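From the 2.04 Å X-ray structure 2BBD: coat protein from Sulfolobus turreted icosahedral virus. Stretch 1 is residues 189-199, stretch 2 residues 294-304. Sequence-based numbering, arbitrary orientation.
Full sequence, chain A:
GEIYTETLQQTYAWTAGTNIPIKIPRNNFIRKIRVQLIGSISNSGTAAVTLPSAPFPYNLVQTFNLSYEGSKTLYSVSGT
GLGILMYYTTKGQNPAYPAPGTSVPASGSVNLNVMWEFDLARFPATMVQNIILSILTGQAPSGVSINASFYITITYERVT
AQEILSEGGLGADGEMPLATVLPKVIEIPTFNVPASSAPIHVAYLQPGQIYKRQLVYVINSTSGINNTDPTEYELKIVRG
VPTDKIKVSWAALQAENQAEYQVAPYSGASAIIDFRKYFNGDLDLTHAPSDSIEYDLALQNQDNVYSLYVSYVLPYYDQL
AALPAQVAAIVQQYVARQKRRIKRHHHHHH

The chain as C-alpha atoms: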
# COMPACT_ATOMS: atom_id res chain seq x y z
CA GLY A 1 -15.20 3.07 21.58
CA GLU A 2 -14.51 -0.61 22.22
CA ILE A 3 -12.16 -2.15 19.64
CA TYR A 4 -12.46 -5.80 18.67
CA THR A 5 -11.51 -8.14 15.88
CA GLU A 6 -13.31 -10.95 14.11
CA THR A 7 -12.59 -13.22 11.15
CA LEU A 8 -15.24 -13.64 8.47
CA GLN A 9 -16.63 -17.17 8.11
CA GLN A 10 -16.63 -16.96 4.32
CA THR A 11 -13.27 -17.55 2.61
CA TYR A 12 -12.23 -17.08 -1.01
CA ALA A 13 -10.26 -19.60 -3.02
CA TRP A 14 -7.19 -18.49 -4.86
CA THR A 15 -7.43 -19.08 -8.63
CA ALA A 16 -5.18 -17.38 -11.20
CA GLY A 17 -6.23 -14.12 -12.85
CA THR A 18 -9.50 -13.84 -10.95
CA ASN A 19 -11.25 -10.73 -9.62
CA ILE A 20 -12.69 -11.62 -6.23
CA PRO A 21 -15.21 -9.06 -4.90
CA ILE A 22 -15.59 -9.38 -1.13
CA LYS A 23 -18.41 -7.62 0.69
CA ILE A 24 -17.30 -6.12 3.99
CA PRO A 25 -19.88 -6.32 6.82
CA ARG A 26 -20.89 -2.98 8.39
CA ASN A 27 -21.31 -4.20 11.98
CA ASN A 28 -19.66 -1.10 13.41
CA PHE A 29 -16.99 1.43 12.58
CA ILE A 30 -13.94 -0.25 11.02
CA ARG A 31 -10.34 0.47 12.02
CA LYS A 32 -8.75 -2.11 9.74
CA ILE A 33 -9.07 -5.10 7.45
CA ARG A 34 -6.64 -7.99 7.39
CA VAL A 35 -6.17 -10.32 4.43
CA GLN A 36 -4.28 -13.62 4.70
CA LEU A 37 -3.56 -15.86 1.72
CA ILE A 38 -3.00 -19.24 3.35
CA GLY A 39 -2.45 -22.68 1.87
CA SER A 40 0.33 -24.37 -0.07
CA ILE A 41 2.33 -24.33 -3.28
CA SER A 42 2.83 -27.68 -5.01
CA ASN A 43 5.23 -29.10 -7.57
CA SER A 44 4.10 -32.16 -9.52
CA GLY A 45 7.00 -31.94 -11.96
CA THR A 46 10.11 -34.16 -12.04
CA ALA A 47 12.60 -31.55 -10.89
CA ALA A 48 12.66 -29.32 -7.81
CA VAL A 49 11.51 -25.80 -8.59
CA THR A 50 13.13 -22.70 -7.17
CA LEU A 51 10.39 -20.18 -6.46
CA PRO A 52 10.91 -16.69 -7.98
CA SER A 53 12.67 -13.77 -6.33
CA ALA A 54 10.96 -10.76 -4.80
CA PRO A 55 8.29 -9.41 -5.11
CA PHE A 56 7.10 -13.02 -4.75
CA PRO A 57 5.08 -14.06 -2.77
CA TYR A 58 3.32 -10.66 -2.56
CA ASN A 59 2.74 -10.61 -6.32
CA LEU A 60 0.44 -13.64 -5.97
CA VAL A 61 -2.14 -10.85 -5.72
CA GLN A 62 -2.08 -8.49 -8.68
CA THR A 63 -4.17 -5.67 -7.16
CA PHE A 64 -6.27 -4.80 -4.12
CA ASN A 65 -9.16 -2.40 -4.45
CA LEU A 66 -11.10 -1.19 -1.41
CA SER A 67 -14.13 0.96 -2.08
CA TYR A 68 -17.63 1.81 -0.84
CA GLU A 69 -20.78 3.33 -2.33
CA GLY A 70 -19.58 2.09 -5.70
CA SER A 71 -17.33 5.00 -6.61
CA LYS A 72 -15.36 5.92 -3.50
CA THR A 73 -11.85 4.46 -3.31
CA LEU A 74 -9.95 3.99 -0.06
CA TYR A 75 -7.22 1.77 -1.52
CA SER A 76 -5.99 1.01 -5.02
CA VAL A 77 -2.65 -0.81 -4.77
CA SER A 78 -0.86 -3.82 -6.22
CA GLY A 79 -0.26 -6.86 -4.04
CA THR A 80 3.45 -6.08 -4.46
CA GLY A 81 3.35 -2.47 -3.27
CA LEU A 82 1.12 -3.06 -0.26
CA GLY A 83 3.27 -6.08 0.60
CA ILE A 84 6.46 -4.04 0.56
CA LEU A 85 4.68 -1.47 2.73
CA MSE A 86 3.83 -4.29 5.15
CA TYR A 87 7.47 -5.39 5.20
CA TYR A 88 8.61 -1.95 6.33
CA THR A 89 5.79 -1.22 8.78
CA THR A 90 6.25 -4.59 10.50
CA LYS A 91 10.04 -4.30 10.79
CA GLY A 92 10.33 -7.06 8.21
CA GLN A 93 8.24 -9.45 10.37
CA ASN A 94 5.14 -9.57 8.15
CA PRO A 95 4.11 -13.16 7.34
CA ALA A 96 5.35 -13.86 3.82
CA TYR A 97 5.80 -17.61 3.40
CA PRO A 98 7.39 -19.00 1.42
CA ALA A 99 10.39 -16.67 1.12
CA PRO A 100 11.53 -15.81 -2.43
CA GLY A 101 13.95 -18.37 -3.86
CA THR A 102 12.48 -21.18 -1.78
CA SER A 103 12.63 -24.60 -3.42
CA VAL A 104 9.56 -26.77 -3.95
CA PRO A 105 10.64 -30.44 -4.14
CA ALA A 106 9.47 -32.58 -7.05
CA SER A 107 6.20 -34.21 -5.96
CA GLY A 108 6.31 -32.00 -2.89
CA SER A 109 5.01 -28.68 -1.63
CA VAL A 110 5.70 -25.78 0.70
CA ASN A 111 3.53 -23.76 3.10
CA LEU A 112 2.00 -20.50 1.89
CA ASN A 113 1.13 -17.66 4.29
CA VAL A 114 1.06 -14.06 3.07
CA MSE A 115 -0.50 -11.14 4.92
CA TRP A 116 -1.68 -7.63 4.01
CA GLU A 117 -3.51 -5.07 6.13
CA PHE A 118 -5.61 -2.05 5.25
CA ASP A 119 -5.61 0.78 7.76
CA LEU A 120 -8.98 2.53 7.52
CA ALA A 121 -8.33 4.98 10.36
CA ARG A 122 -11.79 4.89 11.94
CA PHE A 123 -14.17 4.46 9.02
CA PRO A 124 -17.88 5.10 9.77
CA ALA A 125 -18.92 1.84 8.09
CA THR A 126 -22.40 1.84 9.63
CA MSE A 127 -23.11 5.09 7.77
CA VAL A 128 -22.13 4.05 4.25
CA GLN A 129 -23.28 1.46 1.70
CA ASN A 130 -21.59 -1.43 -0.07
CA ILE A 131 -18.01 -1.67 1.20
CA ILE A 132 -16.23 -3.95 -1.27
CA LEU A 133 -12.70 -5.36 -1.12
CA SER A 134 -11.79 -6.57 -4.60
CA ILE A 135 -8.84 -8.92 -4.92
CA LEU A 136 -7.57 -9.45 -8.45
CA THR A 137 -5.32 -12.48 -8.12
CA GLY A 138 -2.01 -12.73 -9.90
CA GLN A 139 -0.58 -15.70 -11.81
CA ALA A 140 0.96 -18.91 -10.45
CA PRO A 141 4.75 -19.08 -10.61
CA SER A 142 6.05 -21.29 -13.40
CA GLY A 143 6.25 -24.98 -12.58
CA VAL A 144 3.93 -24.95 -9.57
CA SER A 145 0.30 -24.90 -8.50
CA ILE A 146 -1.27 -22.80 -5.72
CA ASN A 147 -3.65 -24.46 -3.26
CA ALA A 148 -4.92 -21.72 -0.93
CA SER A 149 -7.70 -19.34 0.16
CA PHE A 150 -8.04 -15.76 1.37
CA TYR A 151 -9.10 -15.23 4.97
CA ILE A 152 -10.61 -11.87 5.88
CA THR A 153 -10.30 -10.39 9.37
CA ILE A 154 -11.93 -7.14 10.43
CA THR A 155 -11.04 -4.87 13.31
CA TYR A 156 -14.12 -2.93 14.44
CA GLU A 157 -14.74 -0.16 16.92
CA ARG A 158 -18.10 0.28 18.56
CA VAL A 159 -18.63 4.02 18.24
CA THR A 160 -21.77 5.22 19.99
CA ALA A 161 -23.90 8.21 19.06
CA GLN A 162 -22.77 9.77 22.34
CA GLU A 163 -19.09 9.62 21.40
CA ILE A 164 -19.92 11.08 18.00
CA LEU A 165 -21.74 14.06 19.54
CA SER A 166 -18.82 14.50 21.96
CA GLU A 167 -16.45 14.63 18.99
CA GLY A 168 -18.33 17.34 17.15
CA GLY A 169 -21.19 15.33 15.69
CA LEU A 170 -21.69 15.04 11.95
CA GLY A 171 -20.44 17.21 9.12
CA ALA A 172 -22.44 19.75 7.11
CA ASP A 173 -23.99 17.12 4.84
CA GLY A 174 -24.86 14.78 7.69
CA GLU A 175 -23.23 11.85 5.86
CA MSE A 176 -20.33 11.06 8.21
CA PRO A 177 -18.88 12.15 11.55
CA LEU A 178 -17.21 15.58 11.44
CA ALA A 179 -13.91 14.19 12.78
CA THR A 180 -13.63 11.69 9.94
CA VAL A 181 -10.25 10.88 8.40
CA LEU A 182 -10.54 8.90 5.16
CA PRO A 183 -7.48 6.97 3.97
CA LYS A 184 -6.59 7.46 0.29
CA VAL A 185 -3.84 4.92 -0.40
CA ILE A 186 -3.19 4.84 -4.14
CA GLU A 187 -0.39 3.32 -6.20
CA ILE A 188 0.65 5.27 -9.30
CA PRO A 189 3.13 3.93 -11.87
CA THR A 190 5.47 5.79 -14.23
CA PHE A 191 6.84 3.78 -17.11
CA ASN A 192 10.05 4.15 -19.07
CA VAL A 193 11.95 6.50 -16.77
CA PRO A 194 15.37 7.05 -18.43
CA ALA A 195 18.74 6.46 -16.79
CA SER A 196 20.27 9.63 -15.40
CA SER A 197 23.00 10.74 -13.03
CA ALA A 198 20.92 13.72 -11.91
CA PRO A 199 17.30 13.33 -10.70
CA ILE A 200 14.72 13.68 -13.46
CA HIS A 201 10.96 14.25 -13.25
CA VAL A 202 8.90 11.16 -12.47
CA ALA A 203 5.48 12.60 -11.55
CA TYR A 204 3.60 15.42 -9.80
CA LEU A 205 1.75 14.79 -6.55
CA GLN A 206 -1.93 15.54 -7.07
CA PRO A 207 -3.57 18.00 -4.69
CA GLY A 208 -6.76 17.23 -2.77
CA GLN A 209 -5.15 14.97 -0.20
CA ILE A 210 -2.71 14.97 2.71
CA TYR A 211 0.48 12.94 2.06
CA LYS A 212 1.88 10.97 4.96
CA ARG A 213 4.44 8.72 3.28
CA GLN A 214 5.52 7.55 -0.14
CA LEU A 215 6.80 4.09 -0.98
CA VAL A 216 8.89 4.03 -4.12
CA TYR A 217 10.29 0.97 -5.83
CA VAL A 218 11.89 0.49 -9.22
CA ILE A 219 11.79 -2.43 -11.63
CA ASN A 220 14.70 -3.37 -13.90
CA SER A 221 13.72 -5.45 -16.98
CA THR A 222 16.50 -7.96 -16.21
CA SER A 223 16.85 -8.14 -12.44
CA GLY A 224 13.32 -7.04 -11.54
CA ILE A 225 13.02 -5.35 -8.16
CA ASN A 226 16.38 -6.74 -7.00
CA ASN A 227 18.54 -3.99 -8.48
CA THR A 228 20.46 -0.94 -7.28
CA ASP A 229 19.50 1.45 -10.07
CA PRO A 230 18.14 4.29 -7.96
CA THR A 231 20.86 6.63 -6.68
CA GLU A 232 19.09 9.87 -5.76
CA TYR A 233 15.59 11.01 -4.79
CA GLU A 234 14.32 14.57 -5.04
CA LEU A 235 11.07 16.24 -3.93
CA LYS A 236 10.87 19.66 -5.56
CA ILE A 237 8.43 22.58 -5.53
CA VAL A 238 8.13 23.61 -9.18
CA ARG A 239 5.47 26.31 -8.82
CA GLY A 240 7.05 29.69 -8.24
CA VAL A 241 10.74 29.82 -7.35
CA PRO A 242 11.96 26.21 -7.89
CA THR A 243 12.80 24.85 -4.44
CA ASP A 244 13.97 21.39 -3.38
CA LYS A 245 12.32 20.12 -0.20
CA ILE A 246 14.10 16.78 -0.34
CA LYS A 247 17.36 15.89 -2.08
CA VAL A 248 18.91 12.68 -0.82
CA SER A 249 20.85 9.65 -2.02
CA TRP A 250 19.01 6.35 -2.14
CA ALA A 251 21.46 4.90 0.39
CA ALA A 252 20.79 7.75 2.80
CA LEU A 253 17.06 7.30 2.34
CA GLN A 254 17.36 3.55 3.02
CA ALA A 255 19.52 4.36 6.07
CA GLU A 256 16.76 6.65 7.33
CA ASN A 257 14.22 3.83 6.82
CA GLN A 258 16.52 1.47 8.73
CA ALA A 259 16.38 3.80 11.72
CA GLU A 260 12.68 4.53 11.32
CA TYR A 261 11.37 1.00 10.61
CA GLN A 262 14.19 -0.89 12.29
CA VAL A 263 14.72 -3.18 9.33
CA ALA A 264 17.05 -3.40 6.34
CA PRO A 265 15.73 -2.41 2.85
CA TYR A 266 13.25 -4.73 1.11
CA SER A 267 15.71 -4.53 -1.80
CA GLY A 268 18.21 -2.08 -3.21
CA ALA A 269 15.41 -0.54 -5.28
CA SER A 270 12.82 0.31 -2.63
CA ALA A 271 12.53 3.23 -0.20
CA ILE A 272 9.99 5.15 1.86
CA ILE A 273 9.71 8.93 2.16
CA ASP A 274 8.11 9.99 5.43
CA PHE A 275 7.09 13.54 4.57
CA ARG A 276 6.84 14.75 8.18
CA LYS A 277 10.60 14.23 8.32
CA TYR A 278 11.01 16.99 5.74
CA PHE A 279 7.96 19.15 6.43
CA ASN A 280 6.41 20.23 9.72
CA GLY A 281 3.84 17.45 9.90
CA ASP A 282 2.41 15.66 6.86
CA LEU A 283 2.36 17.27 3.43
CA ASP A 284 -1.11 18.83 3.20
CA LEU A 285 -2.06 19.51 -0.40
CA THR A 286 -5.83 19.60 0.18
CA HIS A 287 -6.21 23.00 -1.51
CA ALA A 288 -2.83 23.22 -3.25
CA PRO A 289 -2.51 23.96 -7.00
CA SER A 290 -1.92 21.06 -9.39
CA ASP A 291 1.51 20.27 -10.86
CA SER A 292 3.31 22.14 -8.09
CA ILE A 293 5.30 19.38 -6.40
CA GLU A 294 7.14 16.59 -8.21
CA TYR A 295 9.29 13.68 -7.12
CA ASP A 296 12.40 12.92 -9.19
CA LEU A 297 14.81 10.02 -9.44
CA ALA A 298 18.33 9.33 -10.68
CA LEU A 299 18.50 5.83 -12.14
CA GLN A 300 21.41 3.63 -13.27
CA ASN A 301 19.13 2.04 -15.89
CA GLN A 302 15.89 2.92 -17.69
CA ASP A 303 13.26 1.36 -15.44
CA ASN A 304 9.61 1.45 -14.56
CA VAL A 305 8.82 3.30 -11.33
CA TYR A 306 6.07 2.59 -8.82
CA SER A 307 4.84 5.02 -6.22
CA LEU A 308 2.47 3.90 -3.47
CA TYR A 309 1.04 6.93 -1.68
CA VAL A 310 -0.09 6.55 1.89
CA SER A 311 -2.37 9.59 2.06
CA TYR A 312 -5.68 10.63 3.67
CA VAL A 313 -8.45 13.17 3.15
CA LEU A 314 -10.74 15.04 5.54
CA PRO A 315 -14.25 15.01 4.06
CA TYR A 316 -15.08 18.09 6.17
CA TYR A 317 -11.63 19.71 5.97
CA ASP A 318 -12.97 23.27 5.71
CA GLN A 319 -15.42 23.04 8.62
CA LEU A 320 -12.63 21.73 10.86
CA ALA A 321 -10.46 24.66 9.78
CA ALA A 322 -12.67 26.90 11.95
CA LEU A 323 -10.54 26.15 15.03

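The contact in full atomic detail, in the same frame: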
# COMPACT_ATOMS: atom_id res chain seq x y z
N PRO A 189 1.91 4.30 -11.14
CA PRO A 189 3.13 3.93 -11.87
C PRO A 189 3.61 5.02 -12.82
O PRO A 189 2.87 5.94 -13.15
CB PRO A 189 2.69 2.69 -12.62
CG PRO A 189 1.28 3.07 -13.04
CD PRO A 189 0.71 3.72 -11.79
N THR A 190 4.86 4.89 -13.25
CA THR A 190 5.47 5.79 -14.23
C THR A 190 6.41 4.89 -15.02
O THR A 190 7.43 4.42 -14.51
CB THR A 190 6.29 6.93 -13.60
OG1 THR A 190 5.45 7.79 -12.82
CG2 THR A 190 6.95 7.74 -14.70
N PHE A 191 6.05 4.64 -16.27
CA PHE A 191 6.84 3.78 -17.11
C PHE A 191 7.93 4.48 -17.90
O PHE A 191 7.87 5.69 -18.15
CB PHE A 191 5.91 3.02 -18.07
CG PHE A 191 4.76 2.33 -17.37
CD1 PHE A 191 5.00 1.31 -16.46
CD2 PHE A 191 3.45 2.74 -17.60
CE1 PHE A 191 3.93 0.70 -15.77
CE2 PHE A 191 2.38 2.14 -16.92
CZ PHE A 191 2.62 1.12 -16.01
N ASN A 192 8.94 3.70 -18.25
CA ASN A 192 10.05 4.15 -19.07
C ASN A 192 10.81 5.37 -18.58
O ASN A 192 11.06 6.29 -19.36
CB ASN A 192 9.55 4.38 -20.49
CG ASN A 192 8.58 3.29 -20.95
OD1 ASN A 192 8.91 2.11 -20.90
ND2 ASN A 192 7.39 3.69 -21.39
N VAL A 193 11.18 5.39 -17.31
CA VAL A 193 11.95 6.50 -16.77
C VAL A 193 13.40 6.25 -17.16
O VAL A 193 14.01 5.26 -16.76
CB VAL A 193 11.85 6.56 -15.25
CG1 VAL A 193 12.72 7.71 -14.74
CG2 VAL A 193 10.40 6.74 -14.82
N PRO A 194 13.98 7.16 -17.97
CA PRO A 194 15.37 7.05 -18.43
C PRO A 194 16.47 7.12 -17.38
O PRO A 194 16.31 7.74 -16.33
CB PRO A 194 15.47 8.19 -19.45
CG PRO A 194 14.57 9.22 -18.88
CD PRO A 194 13.36 8.41 -18.44
N ALA A 195 17.59 6.47 -17.68
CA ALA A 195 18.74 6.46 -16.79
C ALA A 195 19.26 7.89 -16.71
O ALA A 195 19.21 8.62 -17.70
CB ALA A 195 19.82 5.54 -17.35
N SER A 196 19.75 8.29 -15.55
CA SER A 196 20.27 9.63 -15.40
C SER A 196 21.10 9.73 -14.14
O SER A 196 20.81 9.06 -13.15
CB SER A 196 19.12 10.64 -15.32
OG SER A 196 19.61 11.96 -15.17
N SER A 197 22.13 10.56 -14.19
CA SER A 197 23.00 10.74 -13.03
C SER A 197 22.37 11.78 -12.12
O SER A 197 22.59 11.76 -10.91
CB SER A 197 24.39 11.19 -13.47
OG SER A 197 24.33 12.36 -14.27
N ALA A 198 21.60 12.69 -12.70
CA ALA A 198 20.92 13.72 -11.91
C ALA A 198 19.43 13.38 -11.90
O ALA A 198 18.90 12.87 -12.89
CB ALA A 198 21.14 15.10 -12.55
N PRO A 199 18.74 13.65 -10.78
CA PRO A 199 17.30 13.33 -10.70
C PRO A 199 16.45 13.98 -11.78
O PRO A 199 16.56 15.18 -12.05
CB PRO A 199 16.92 13.81 -9.30
CG PRO A 199 18.20 13.65 -8.52
CD PRO A 199 19.24 14.16 -9.50
N GLU A 294 6.76 17.79 -7.48
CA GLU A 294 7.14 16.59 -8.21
C GLU A 294 8.16 15.79 -7.43
O GLU A 294 8.84 16.32 -6.54
CB GLU A 294 7.79 16.99 -9.54
CG GLU A 294 8.94 17.99 -9.35
CD GLU A 294 9.82 18.16 -10.58
OE1 GLU A 294 9.32 18.04 -11.72
OE2 GLU A 294 11.03 18.43 -10.40
N TYR A 295 8.26 14.50 -7.74
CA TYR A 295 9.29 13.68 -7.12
C TYR A 295 10.14 13.22 -8.31
O TYR A 295 9.61 12.90 -9.37
CB TYR A 295 8.69 12.52 -6.30
CG TYR A 295 8.28 11.27 -7.04
CD1 TYR A 295 9.20 10.25 -7.30
CD2 TYR A 295 6.95 11.06 -7.42
CE1 TYR A 295 8.80 9.06 -7.91
CE2 TYR A 295 6.55 9.88 -8.03
CZ TYR A 295 7.48 8.89 -8.27
OH TYR A 295 7.08 7.72 -8.88
N ASP A 296 11.46 13.26 -8.13
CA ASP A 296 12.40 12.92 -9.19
C ASP A 296 13.37 11.83 -8.76
O ASP A 296 13.67 11.68 -7.57
CB ASP A 296 13.21 14.16 -9.58
CG ASP A 296 12.34 15.40 -9.75
OD1 ASP A 296 12.79 16.49 -9.36
OD2 ASP A 296 11.21 15.28 -10.27
N LEU A 297 13.87 11.08 -9.73
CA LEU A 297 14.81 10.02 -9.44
C LEU A 297 16.00 10.00 -10.40
O LEU A 297 15.91 10.44 -11.54
CB LEU A 297 14.12 8.65 -9.49
CG LEU A 297 13.01 8.33 -8.48
CD1 LEU A 297 12.43 6.95 -8.83
CD2 LEU A 297 13.56 8.34 -7.05
N ALA A 298 17.12 9.50 -9.89
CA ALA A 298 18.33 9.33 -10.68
C ALA A 298 18.45 7.83 -10.75
O ALA A 298 18.56 7.17 -9.72
CB ALA A 298 19.54 9.93 -9.97
N LEU A 299 18.42 7.28 -11.96
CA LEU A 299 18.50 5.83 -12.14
C LEU A 299 19.67 5.35 -12.99
O LEU A 299 19.99 5.96 -14.00
CB LEU A 299 17.20 5.31 -12.77
CG LEU A 299 15.88 5.66 -12.08
CD1 LEU A 299 14.72 5.14 -12.92
CD2 LEU A 299 15.84 5.06 -10.69
N GLN A 300 20.28 4.24 -12.57
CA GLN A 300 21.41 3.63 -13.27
C GLN A 300 20.97 2.98 -14.59
O GLN A 300 21.79 2.74 -15.47
CB GLN A 300 22.04 2.54 -12.40
CG GLN A 300 22.63 3.01 -11.08
CD GLN A 300 23.99 3.65 -11.26
OE1 GLN A 300 24.11 4.87 -11.35
NE2 GLN A 300 25.02 2.81 -11.34
N ASN A 301 19.69 2.67 -14.70
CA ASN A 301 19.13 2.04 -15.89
C ASN A 301 17.72 2.58 -16.15
O ASN A 301 17.08 3.12 -15.25
CB ASN A 301 19.03 0.51 -15.70
CG ASN A 301 20.40 -0.20 -15.75
OD1 ASN A 301 21.10 -0.14 -16.75
ND2 ASN A 301 20.77 -0.87 -14.66
N GLN A 302 17.24 2.45 -17.38
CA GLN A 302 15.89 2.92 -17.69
C GLN A 302 14.96 1.88 -17.09
O GLN A 302 14.96 0.72 -17.52
CB GLN A 302 15.67 3.02 -19.19
CG GLN A 302 14.28 3.55 -19.55
CD GLN A 302 14.13 3.86 -21.03
OE1 GLN A 302 14.94 4.58 -21.61
NE2 GLN A 302 13.08 3.32 -21.64
N ASP A 303 14.17 2.28 -16.10
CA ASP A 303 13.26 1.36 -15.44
C ASP A 303 11.85 1.89 -15.33
O ASP A 303 11.56 3.03 -15.69
CB ASP A 303 13.72 1.05 -14.01
CG ASP A 303 15.18 0.63 -13.92
OD1 ASP A 303 15.64 -0.14 -14.79
OD2 ASP A 303 15.85 1.06 -12.96
N ASN A 304 10.97 1.05 -14.79
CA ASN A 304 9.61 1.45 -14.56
C ASN A 304 9.55 1.75 -13.06
O ASN A 304 10.10 1.01 -12.25
CB ASN A 304 8.65 0.34 -14.97
CG ASN A 304 8.59 0.17 -16.49
OD1 ASN A 304 8.70 1.15 -17.23
ND2 ASN A 304 8.41 -1.06 -16.94
O HOH W 1 4.73 7.36 -10.24
O HOH W 2 17.00 8.69 -13.85
O HOH W 3 17.79 5.54 -20.67
O HOH W 4 21.86 7.25 -11.29

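Four waters bridge the two stretches, alongside four direct hydrogen bonds. Water 2 makes three bonds, the most of the four: it donates to Pro 194 O (2.7 Å) and Leu 297 O (3.1 Å) and accepts from Leu 299 N (2.8 Å), linking backbone atoms of both stretches next to the direct Ser 196 N to Leu 299 O bond. The direct pairing is antiparallel, Val 193 N to Asp 303 O at 2.9 Å and Asp 303 N to Val 193 O at 3.1 Å. Beside it Asn 304, chi1 m, turns its amide back so that OD1 accepts from Asn 192 N at 2.8 Å, nearly linear; a side chain here does the work of a backbone carbonyl. Farther along, Ser 196 N donates to Leu 299 O at 2.8 Å, and the same carbonyl lies 3.1 Å from Ala 195 CA. Proline has no NH to offer, yet Pro 199 CA still approaches Leu 297 O at 3.3 Å. Apolar side-chain contacts are few: buried Val 193 CG1 meets Leu 299 CD1 at 3.7 Å, and the methyl of Ala 298 points toward stretch 1, with CB 4.2 Å from Pro 199 CG. Water 3 accepts from Ala 195 N (3.1 Å) and donates to Gln 302 OE1 (3.2 Å). Water 1 joins Thr 190 OG1 and Tyr 295 OH, 2.7 Å from each. In all, 744 Å² is buried.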